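PDB 6ZLK: epimerase domain-containing protein from Bacillus cereus HuA2-4, which catalyses the reversible, NAD-dependent inversion at C4 that interconverts UDP-glucuronic acid and UDP-galacturonic acid. Local coordinates for residues N101-T106 / E157-V162; K93-Y98 / G150-S155; L21-Y26 / A228-K233. One frame throughout, in Å; residues are numbered along the deposited sequence.

Contact 1 of 3, residues N101-T106 / E157-V162; sequences NNIMVT and EHLCHV. With NAD (nicotinamide-adenine-dinucleotide), chain E.
L159 reaches across from helix 148-167 and lays its side chain between I103 and T106 of helix 96-113. Its CG stands anti to the carbonyl carbon (chi1 -77°), which carries the isobutyl group toward helix 96-113. There CD1 of L159 meets CG2 of I103 at 3.8 Å and lies 3.5 Å from the backbone O of I103, the two side chains crossing at about a right angle. T106 takes the other part of the leucine: its methyl CG2 packs 4.3 Å from CB of L159, while C160 comes alongside with its sulfur. The polar branch of T106 is turned to different work, since OG1 hydrogen-bonds to H80. The side chains thus meet without polar pairing, one leucine methyl also resting against a backbone carbonyl, and no hydrogen bond joins the two segments.

On the same helix, N101 serves the cofactor: its OD1 accepts a hydrogen bond from N6A of the NAD adenine at 3.0 Å, and V105 packs nearby. I103 also touches I103 of the second subunit. Over these segments the axes approach to 9.9 Å and run 17° from parallel. The pair illustrates the two long helices of the Rossmann domain that in extended short-chain dehydrogenases/reductases join their dimer mates in a four-helix bundle.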
# COMPACT_ATOMS: atom_id res chain seq x y z
N ASN A 101 -1.60 10.95 5.16
CA ASN A 101 -3.01 11.35 4.90
C ASN A 101 -3.76 10.33 4.07
O ASN A 101 -5.00 10.37 4.11
CB ASN A 101 -3.05 12.73 4.28
CG ASN A 101 -2.51 13.74 5.26
OD1 ASN A 101 -3.10 13.88 6.32
ND2 ASN A 101 -1.36 14.33 4.96
N ASN A 102 -3.11 9.45 3.31
CA ASN A 102 -3.83 8.51 2.44
C ASN A 102 -3.88 7.13 3.12
O ASN A 102 -4.83 6.37 2.78
CB ASN A 102 -3.24 8.39 1.04
CG ASN A 102 -3.31 9.70 0.26
OD1 ASN A 102 -3.89 10.67 0.77
ND2 ASN A 102 -2.65 9.77 -0.87
N ILE A 103 -2.91 6.79 3.98
CA ILE A 103 -2.88 5.45 4.63
C ILE A 103 -3.27 5.56 6.10
O ILE A 103 -4.26 4.93 6.51
CB ILE A 103 -1.53 4.77 4.44
CG1 ILE A 103 -1.11 4.74 2.97
CG2 ILE A 103 -1.57 3.36 5.01
CD1 ILE A 103 0.18 4.04 2.67
N MET A 104 -2.56 6.38 6.87
CA MET A 104 -2.82 6.45 8.33
C MET A 104 -4.24 6.99 8.58
O MET A 104 -4.96 6.46 9.43
CB MET A 104 -1.81 7.31 9.09
CG MET A 104 -0.47 6.68 9.25
SD MET A 104 -0.55 5.20 10.27
CE MET A 104 -1.63 5.58 11.63
N VAL A 105 -4.69 8.00 7.84
CA VAL A 105 -6.05 8.55 8.02
C VAL A 105 -7.09 7.45 7.75
O VAL A 105 -8.07 7.34 8.48
CB VAL A 105 -6.23 9.77 7.10
CG1 VAL A 105 -7.68 10.08 6.84
CG2 VAL A 105 -5.57 10.97 7.74
N THR A 106 -6.90 6.68 6.71
CA THR A 106 -7.88 5.65 6.34
C THR A 106 -7.91 4.59 7.44
O THR A 106 -9.02 4.20 7.86
CB THR A 106 -7.55 5.05 4.97
OG1 THR A 106 -7.62 6.06 3.96
CG2 THR A 106 -8.50 3.95 4.58
N GLU A 157 -7.29 1.24 -0.22
CA GLU A 157 -8.32 0.27 -0.66
C GLU A 157 -8.05 -1.02 0.10
O GLU A 157 -8.97 -1.63 0.58
CB GLU A 157 -8.25 -0.08 -2.14
CG GLU A 157 -8.50 1.08 -3.06
CD GLU A 157 -8.67 0.61 -4.49
OE1 GLU A 157 -8.75 -0.62 -4.71
OE2 GLU A 157 -8.71 1.46 -5.40
N HIS A 158 -6.78 -1.41 0.21
CA HIS A 158 -6.46 -2.70 0.87
C HIS A 158 -6.90 -2.61 2.33
O HIS A 158 -7.41 -3.62 2.88
CB HIS A 158 -4.96 -3.01 0.73
CG HIS A 158 -4.55 -3.39 -0.67
ND1 HIS A 158 -3.31 -3.10 -1.15
CD2 HIS A 158 -5.18 -4.06 -1.64
CE1 HIS A 158 -3.18 -3.61 -2.35
NE2 HIS A 158 -4.31 -4.18 -2.69
N LEU A 159 -6.66 -1.49 3.02
CA LEU A 159 -7.11 -1.35 4.40
C LEU A 159 -8.63 -1.53 4.48
O LEU A 159 -9.13 -2.22 5.37
CB LEU A 159 -6.73 0.04 4.93
CG LEU A 159 -5.26 0.17 5.31
CD1 LEU A 159 -4.93 1.63 5.60
CD2 LEU A 159 -4.94 -0.71 6.50
N CYS A 160 -9.39 -0.95 3.56
CA CYS A 160 -10.85 -1.16 3.52
C CYS A 160 -11.15 -2.67 3.46
O CYS A 160 -11.98 -3.11 4.27
CB CYS A 160 -11.52 -0.46 2.35
SG CYS A 160 -11.52 1.35 2.49
N HIS A 161 -10.47 -3.42 2.59
CA HIS A 161 -10.77 -4.87 2.52
C HIS A 161 -10.38 -5.53 3.84
O HIS A 161 -11.10 -6.48 4.23
CB HIS A 161 -10.06 -5.52 1.36
CG HIS A 161 -10.57 -5.06 0.05
ND1 HIS A 161 -11.90 -5.29 -0.33
CD2 HIS A 161 -9.97 -4.42 -0.98
CE1 HIS A 161 -12.07 -4.77 -1.55
NE2 HIS A 161 -10.90 -4.27 -1.96
N VAL A 162 -9.28 -5.15 4.49
CA VAL A 162 -8.90 -5.77 5.78
C VAL A 162 -10.01 -5.56 6.80
O VAL A 162 -10.40 -6.49 7.47
CB VAL A 162 -7.57 -5.20 6.27
CG1 VAL A 162 -7.34 -5.49 7.73
CG2 VAL A 162 -6.43 -5.68 5.36
PA NAD E . -8.75 17.98 -2.89
O1A NAD E . -7.32 18.12 -2.54
O2A NAD E . -9.46 19.11 -3.57
O5B NAD E . -9.65 17.49 -1.70
C5B NAD E . -9.18 16.63 -0.64
C4B NAD E . -9.36 17.32 0.69
O4B NAD E . -8.89 16.44 1.73
C3B NAD E . -8.60 18.63 0.84
O3B NAD E . -9.44 19.77 0.87
C2B NAD E . -7.74 18.40 2.09
O2B NAD E . -7.59 19.52 2.94
C1B NAD E . -8.49 17.27 2.80
N9A NAD E . -7.66 16.45 3.67
C8A NAD E . -6.51 15.78 3.34
N7A NAD E . -5.99 15.13 4.34
C5A NAD E . -6.82 15.46 5.42
C6A NAD E . -6.79 15.13 6.78
N6A NAD E . -5.81 14.42 7.37
N1A NAD E . -7.81 15.59 7.56
C2A NAD E . -8.78 16.34 6.99
N3A NAD E . -8.87 16.76 5.72
C4A NAD E . -7.88 16.26 4.99
O3 NAD E . -8.77 16.71 -3.87
PN NAD E . -9.97 16.18 -4.85
O1N NAD E . -9.53 16.40 -6.22
O2N NAD E . -11.23 16.69 -4.34
O5D NAD E . -9.91 14.63 -4.53
C5D NAD E . -10.82 14.11 -3.63
C4D NAD E . -10.61 12.63 -3.59
O4D NAD E . -10.86 12.05 -4.88
C3D NAD E . -9.20 12.18 -3.17
O3D NAD E . -9.29 11.02 -2.32
C2D NAD E . -8.54 11.76 -4.48
O2D NAD E . -7.46 10.85 -4.26
C1D NAD E . -9.78 11.24 -5.21
N1N NAD E . -9.69 11.33 -6.66
C2N NAD E . -9.72 12.54 -7.29
C3N NAD E . -9.63 12.60 -8.63
C7N NAD E . -9.58 13.90 -9.35
O7N NAD E . -9.52 13.83 -10.57
N7N NAD E . -9.67 15.04 -8.66
C4N NAD E . -9.63 11.41 -9.38
C5N NAD E . -9.45 10.20 -8.72
C6N NAD E . -9.54 10.18 -7.37

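Contact 2 of 3, residues K93-Y98 / G150-S155; sequences KDFQPY and GVTKLS. With NAD (nicotinamide-adenine-dinucleotide), chain E.
F95 turns its CG anti to the backbone N (chi1 -176°), and this swings the ring out to T152, whose chi1 of 66° sets the methyl CG2 beside its own backbone N and facing the incoming ring. The methyl approaches the aromatic carbons obliquely, with CG2 of T152 3.6 Å from CE1 of F95, as the two side chains run antiparallel past one another. CG2 of T152 also rests 3.9 Å from CB of Y98, so the methyl touches both the F95 ring and the aliphatic root of the tyrosine.

Y98 meets T152 at that root, and its ring then heads elsewhere: OG1 of the threonine lies at the edge of the ring, near its plane, and the distant phenol OH is hydrogen-bonded to the backbone O of G86 and to T89. OG1 of T152 is itself bonded to the backbone O of Y149, three residues earlier in the same helix, and also to ND2 of N102 on the facing helix.

The next residue, K153, faces the cofactor. Its chain bends at chi2 and chi3 and brings NZ to O3D of NAD at 2.8 Å and to O2D at 3.1 Å; I124 O is a further partner of NZ. Y149, also bonded to NAD, and K153 form the YxxxK signature of the short-chain dehydrogenase/reductase family, with T152 packed inside it.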
# COMPACT_ATOMS: atom_id res chain seq x y z
N LYS A 93 10.95 13.92 -1.07
CA LYS A 93 10.61 14.50 0.26
C LYS A 93 9.10 14.80 0.32
O LYS A 93 8.61 15.03 1.42
CB LYS A 93 11.43 15.77 0.53
CG LYS A 93 11.02 17.00 -0.28
CD LYS A 93 11.83 18.26 0.07
CE LYS A 93 11.14 19.55 -0.32
NZ LYS A 93 11.24 19.79 -1.78
N ASP A 94 8.39 14.77 -0.81
CA ASP A 94 6.94 15.08 -0.89
C ASP A 94 6.10 13.85 -0.51
O ASP A 94 4.86 13.98 -0.34
CB ASP A 94 6.57 15.58 -2.29
CG ASP A 94 7.22 16.91 -2.64
OD1 ASP A 94 7.41 17.72 -1.70
OD2 ASP A 94 7.54 17.09 -3.82
N PHE A 95 6.71 12.67 -0.41
CA PHE A 95 5.94 11.41 -0.24
C PHE A 95 5.30 11.28 1.15
O PHE A 95 4.16 10.76 1.23
CB PHE A 95 6.87 10.21 -0.48
CG PHE A 95 6.21 8.86 -0.44
CD1 PHE A 95 5.13 8.57 -1.27
CD2 PHE A 95 6.67 7.87 0.42
CE1 PHE A 95 4.55 7.31 -1.27
CE2 PHE A 95 6.10 6.61 0.42
CZ PHE A 95 5.04 6.35 -0.43
N GLN A 96 5.98 11.70 2.21
CA GLN A 96 5.54 11.44 3.60
C GLN A 96 4.09 11.89 3.78
O GLN A 96 3.28 11.16 4.33
CB GLN A 96 6.50 12.03 4.63
CG GLN A 96 5.97 11.95 6.03
CD GLN A 96 5.95 10.55 6.55
OE1 GLN A 96 4.90 9.92 6.69
NE2 GLN A 96 7.13 10.05 6.91
N PRO A 97 3.64 13.09 3.35
CA PRO A 97 2.24 13.45 3.55
C PRO A 97 1.22 12.53 2.85
O PRO A 97 0.10 12.45 3.28
CB PRO A 97 2.18 14.87 2.94
CG PRO A 97 3.57 15.38 3.18
CD PRO A 97 4.43 14.21 2.78
N TYR A 98 1.61 11.92 1.75
CA TYR A 98 0.73 10.96 1.05
C TYR A 98 0.55 9.72 1.92
O TYR A 98 -0.56 9.19 2.05
CB TYR A 98 1.28 10.49 -0.28
CG TYR A 98 1.28 11.54 -1.38
CD1 TYR A 98 2.19 12.58 -1.37
CD2 TYR A 98 0.30 11.53 -2.35
CE1 TYR A 98 2.21 13.50 -2.42
CE2 TYR A 98 0.31 12.44 -3.39
CZ TYR A 98 1.24 13.44 -3.39
OH TYR A 98 1.21 14.35 -4.41
N GLY A 150 -0.36 6.60 -6.33
CA GLY A 150 -1.21 5.47 -6.66
C GLY A 150 -0.98 4.37 -5.66
O GLY A 150 -1.93 3.71 -5.27
N VAL A 151 0.29 4.19 -5.27
CA VAL A 151 0.58 3.17 -4.26
C VAL A 151 -0.21 3.48 -2.98
O VAL A 151 -0.80 2.58 -2.35
CB VAL A 151 2.08 3.06 -3.98
CG1 VAL A 151 2.27 2.08 -2.85
CG2 VAL A 151 2.84 2.65 -5.23
N THR A 152 -0.13 4.70 -2.47
CA THR A 152 -0.78 5.03 -1.20
C THR A 152 -2.31 4.89 -1.29
O THR A 152 -2.93 4.49 -0.30
CB THR A 152 -0.41 6.43 -0.70
OG1 THR A 152 -0.93 7.45 -1.57
CG2 THR A 152 1.08 6.57 -0.51
N LYS A 153 -2.90 5.22 -2.43
CA LYS A 153 -4.36 5.08 -2.63
C LYS A 153 -4.72 3.58 -2.66
O LYS A 153 -5.71 3.19 -2.03
CB LYS A 153 -4.78 5.84 -3.88
CG LYS A 153 -4.64 7.36 -3.73
CD LYS A 153 -5.54 8.00 -2.75
CE LYS A 153 -7.01 7.78 -3.11
NZ LYS A 153 -7.98 8.55 -2.29
N LEU A 154 -3.88 2.79 -3.32
CA LEU A 154 -4.13 1.34 -3.35
C LEU A 154 -4.03 0.79 -1.92
O LEU A 154 -4.84 -0.05 -1.56
CB LEU A 154 -3.19 0.65 -4.32
CG LEU A 154 -3.39 -0.86 -4.45
CD1 LEU A 154 -4.82 -1.22 -4.82
CD2 LEU A 154 -2.38 -1.41 -5.46
N SER A 155 -3.06 1.23 -1.12
CA SER A 155 -2.97 0.77 0.31
C SER A 155 -4.25 1.14 1.06
O SER A 155 -4.78 0.37 1.88
CB SER A 155 -1.80 1.31 1.01
OG SER A 155 -0.63 0.91 0.31
PA NAD E . -8.75 17.98 -2.89
O1A NAD E . -7.32 18.12 -2.54
O2A NAD E . -9.46 19.11 -3.57
O5B NAD E . -9.65 17.49 -1.70
C5B NAD E . -9.18 16.63 -0.64
C4B NAD E . -9.36 17.32 0.69
O4B NAD E . -8.89 16.44 1.73
C3B NAD E . -8.60 18.63 0.84
O3B NAD E . -9.44 19.77 0.87
C2B NAD E . -7.74 18.40 2.09
O2B NAD E . -7.59 19.52 2.94
C1B NAD E . -8.49 17.27 2.80
N9A NAD E . -7.66 16.45 3.67
C8A NAD E . -6.51 15.78 3.34
N7A NAD E . -5.99 15.13 4.34
C5A NAD E . -6.82 15.46 5.42
C6A NAD E . -6.79 15.13 6.78
N6A NAD E . -5.81 14.42 7.37
N1A NAD E . -7.81 15.59 7.56
C2A NAD E . -8.78 16.34 6.99
N3A NAD E . -8.87 16.76 5.72
C4A NAD E . -7.88 16.26 4.99
O3 NAD E . -8.77 16.71 -3.87
PN NAD E . -9.97 16.18 -4.85
O1N NAD E . -9.53 16.40 -6.22
O2N NAD E . -11.23 16.69 -4.34
O5D NAD E . -9.91 14.63 -4.53
C5D NAD E . -10.82 14.11 -3.63
C4D NAD E . -10.61 12.63 -3.59
O4D NAD E . -10.86 12.05 -4.88
C3D NAD E . -9.20 12.18 -3.17
O3D NAD E . -9.29 11.02 -2.32
C2D NAD E . -8.54 11.76 -4.48
O2D NAD E . -7.46 10.85 -4.26
C1D NAD E . -9.78 11.24 -5.21
N1N NAD E . -9.69 11.33 -6.66
C2N NAD E . -9.72 12.54 -7.29
C3N NAD E . -9.63 12.60 -8.63
C7N NAD E . -9.58 13.90 -9.35
O7N NAD E . -9.52 13.83 -10.57
N7N NAD E . -9.67 15.04 -8.66
C4N NAD E . -9.63 11.41 -9.38
C5N NAD E . -9.45 10.20 -8.72
C6N NAD E . -9.54 10.18 -7.37

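Contact 3 of 3, residues L21-Y26 / A228-K233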
# COMPACT_ATOMS: atom_id res chain seq x y z
N LEU A 21 -27.01 17.87 0.23
CA LEU A 21 -27.86 18.80 1.00
C LEU A 21 -29.10 19.17 0.20
O LEU A 21 -30.06 19.58 0.86
CB LEU A 21 -27.11 20.04 1.42
CG LEU A 21 -26.06 19.83 2.49
CD1 LEU A 21 -25.13 21.03 2.60
CD2 LEU A 21 -26.70 19.52 3.82
N LYS A 22 -29.15 18.91 -1.10
CA LYS A 22 -30.39 19.11 -1.90
C LYS A 22 -31.51 18.20 -1.41
O LYS A 22 -32.67 18.50 -1.69
CB LYS A 22 -30.10 18.96 -3.39
CG LYS A 22 -29.32 20.15 -3.88
CD LYS A 22 -29.07 20.17 -5.34
CE LYS A 22 -28.19 21.36 -5.68
NZ LYS A 22 -27.67 21.25 -7.06
N ASN A 23 -31.19 17.05 -0.84
CA ASN A 23 -32.19 16.13 -0.26
C ASN A 23 -32.43 16.58 1.19
O ASN A 23 -31.51 16.52 2.02
CB ASN A 23 -31.71 14.71 -0.39
CG ASN A 23 -32.74 13.69 0.01
OD1 ASN A 23 -33.51 13.89 0.96
ND2 ASN A 23 -32.75 12.57 -0.69
N SER A 24 -33.66 17.03 1.49
CA SER A 24 -33.98 17.59 2.83
C SER A 24 -33.83 16.53 3.92
O SER A 24 -33.75 16.91 5.07
CB SER A 24 -35.37 18.19 2.83
OG SER A 24 -36.26 17.14 2.54
N ALA A 25 -33.81 15.25 3.59
CA ALA A 25 -33.65 14.19 4.59
C ALA A 25 -32.19 14.08 5.06
O ALA A 25 -31.95 13.46 6.11
CB ALA A 25 -34.12 12.89 4.03
N TYR A 26 -31.25 14.59 4.29
CA TYR A 26 -29.82 14.34 4.58
C TYR A 26 -29.27 15.45 5.45
O TYR A 26 -29.48 16.64 5.20
CB TYR A 26 -28.99 14.21 3.31
CG TYR A 26 -29.33 13.04 2.45
CD1 TYR A 26 -30.08 11.98 2.95
CD2 TYR A 26 -28.89 12.97 1.16
CE1 TYR A 26 -30.34 10.87 2.16
CE2 TYR A 26 -29.16 11.87 0.34
CZ TYR A 26 -29.87 10.81 0.87
OH TYR A 26 -30.16 9.70 0.09
N ALA A 228 -24.10 5.46 -5.16
CA ALA A 228 -23.52 4.47 -4.23
C ALA A 228 -24.28 4.45 -2.90
O ALA A 228 -24.35 3.38 -2.25
CB ALA A 228 -22.03 4.71 -4.02
N LEU A 229 -24.74 5.59 -2.41
CA LEU A 229 -25.56 5.66 -1.21
C LEU A 229 -26.96 5.17 -1.52
O LEU A 229 -27.49 4.36 -0.70
CB LEU A 229 -25.59 7.11 -0.74
CG LEU A 229 -26.45 7.40 0.48
CD1 LEU A 229 -26.13 6.41 1.59
CD2 LEU A 229 -26.23 8.82 0.95
N GLU A 230 -27.55 5.61 -2.64
CA GLU A 230 -29.01 5.46 -2.87
C GLU A 230 -29.41 4.19 -3.62
O GLU A 230 -30.63 3.88 -3.63
CB GLU A 230 -29.55 6.66 -3.63
CG GLU A 230 -29.38 7.90 -2.82
CD GLU A 230 -29.93 9.18 -3.43
OE1 GLU A 230 -30.20 9.22 -4.63
OE2 GLU A 230 -30.04 10.18 -2.66
N THR A 231 -28.47 3.43 -4.14
CA THR A 231 -28.84 2.24 -4.94
C THR A 231 -29.59 1.26 -4.03
O THR A 231 -29.25 1.13 -2.82
CB THR A 231 -27.61 1.56 -5.56
OG1 THR A 231 -28.09 0.44 -6.30
CG2 THR A 231 -26.62 1.05 -4.54
N LYS A 232 -30.49 0.50 -4.64
CA LYS A 232 -31.19 -0.61 -3.95
C LYS A 232 -30.36 -1.89 -3.98
O LYS A 232 -30.69 -2.82 -3.18
CB LYS A 232 -32.57 -0.80 -4.60
CG LYS A 232 -33.53 0.36 -4.33
CD LYS A 232 -33.45 0.82 -2.88
CE LYS A 232 -34.55 1.79 -2.48
NZ LYS A 232 -34.28 2.36 -1.14
N LYS A 233 -29.31 -1.96 -4.80
CA LYS A 233 -28.48 -3.17 -4.94
C LYS A 233 -27.56 -3.28 -3.71
O LYS A 233 -27.21 -2.24 -3.14
CB LYS A 233 -27.70 -3.13 -6.25
CG LYS A 233 -28.56 -3.22 -7.50
CD LYS A 233 -28.05 -4.27 -8.47
CE LYS A 233 -29.08 -4.70 -9.49
NZ LYS A 233 -30.06 -3.63 -9.77
O HOH W 1 -30.75 12.59 -3.02
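The phenol of Y26 reaches E230 from a type I beta turn, N23 to Y26, that leads into strand 27-31 of the Rossmann fold; E230 closes helix 218-230. The tight part of the contact gathers at the far end of the tyrosine ring. There OH of Y26 donates to OE2 of E230 at 2.8 Å, the one direct hydrogen bond between the segments. The oxygen is met on its anti side, slightly out of the carboxylate plane, with ring and carboxylate 53° apart. CD2 of L229 supplies the apolar packing across the contact, 4.1 Å from CZ of Y26, and the leucine runs on against I3, V77 and Y79 on the sheet. From within its own turn N23, with CG anti to its backbone N (chi1 -173°), covers one face of the ring, its CG 3.9 Å above the centre, while OD1 accepts from the backbone N of A25 to complete an Asx turn.

Between N23 and the exposed E230 the contact is looser and faces solvent. The amide gets no direct grip, for ND2 of N23 stays 4.1 Å from OE2 of E230. A water bridges the gap, donating to that same OE2 and accepting from ND2 of N23 at 3.1 Å.

In the fold
Contacts 1 and 2 are successive parts of one interface: both pair helix 96-113 with helix 148-167, their centres lie 11 Å apart, and their segments alternate along the chain. They are joined where ND2 of N102 lies 3.0 Å from OG1 of T152, a probable hydrogen bond. Both also touch NAD and the second subunit, so this helix pair contributes to both the cofactor site and the dimer interface. Contact 3 stands apart, its centre 25 Å from that of contact 1 and 31 Å from that of contact 2. Joining residues 21-26 to 228-233, it closes a loop of chain within which the other two are nested, tying an early Rossmann turn to the end of helix 218-230.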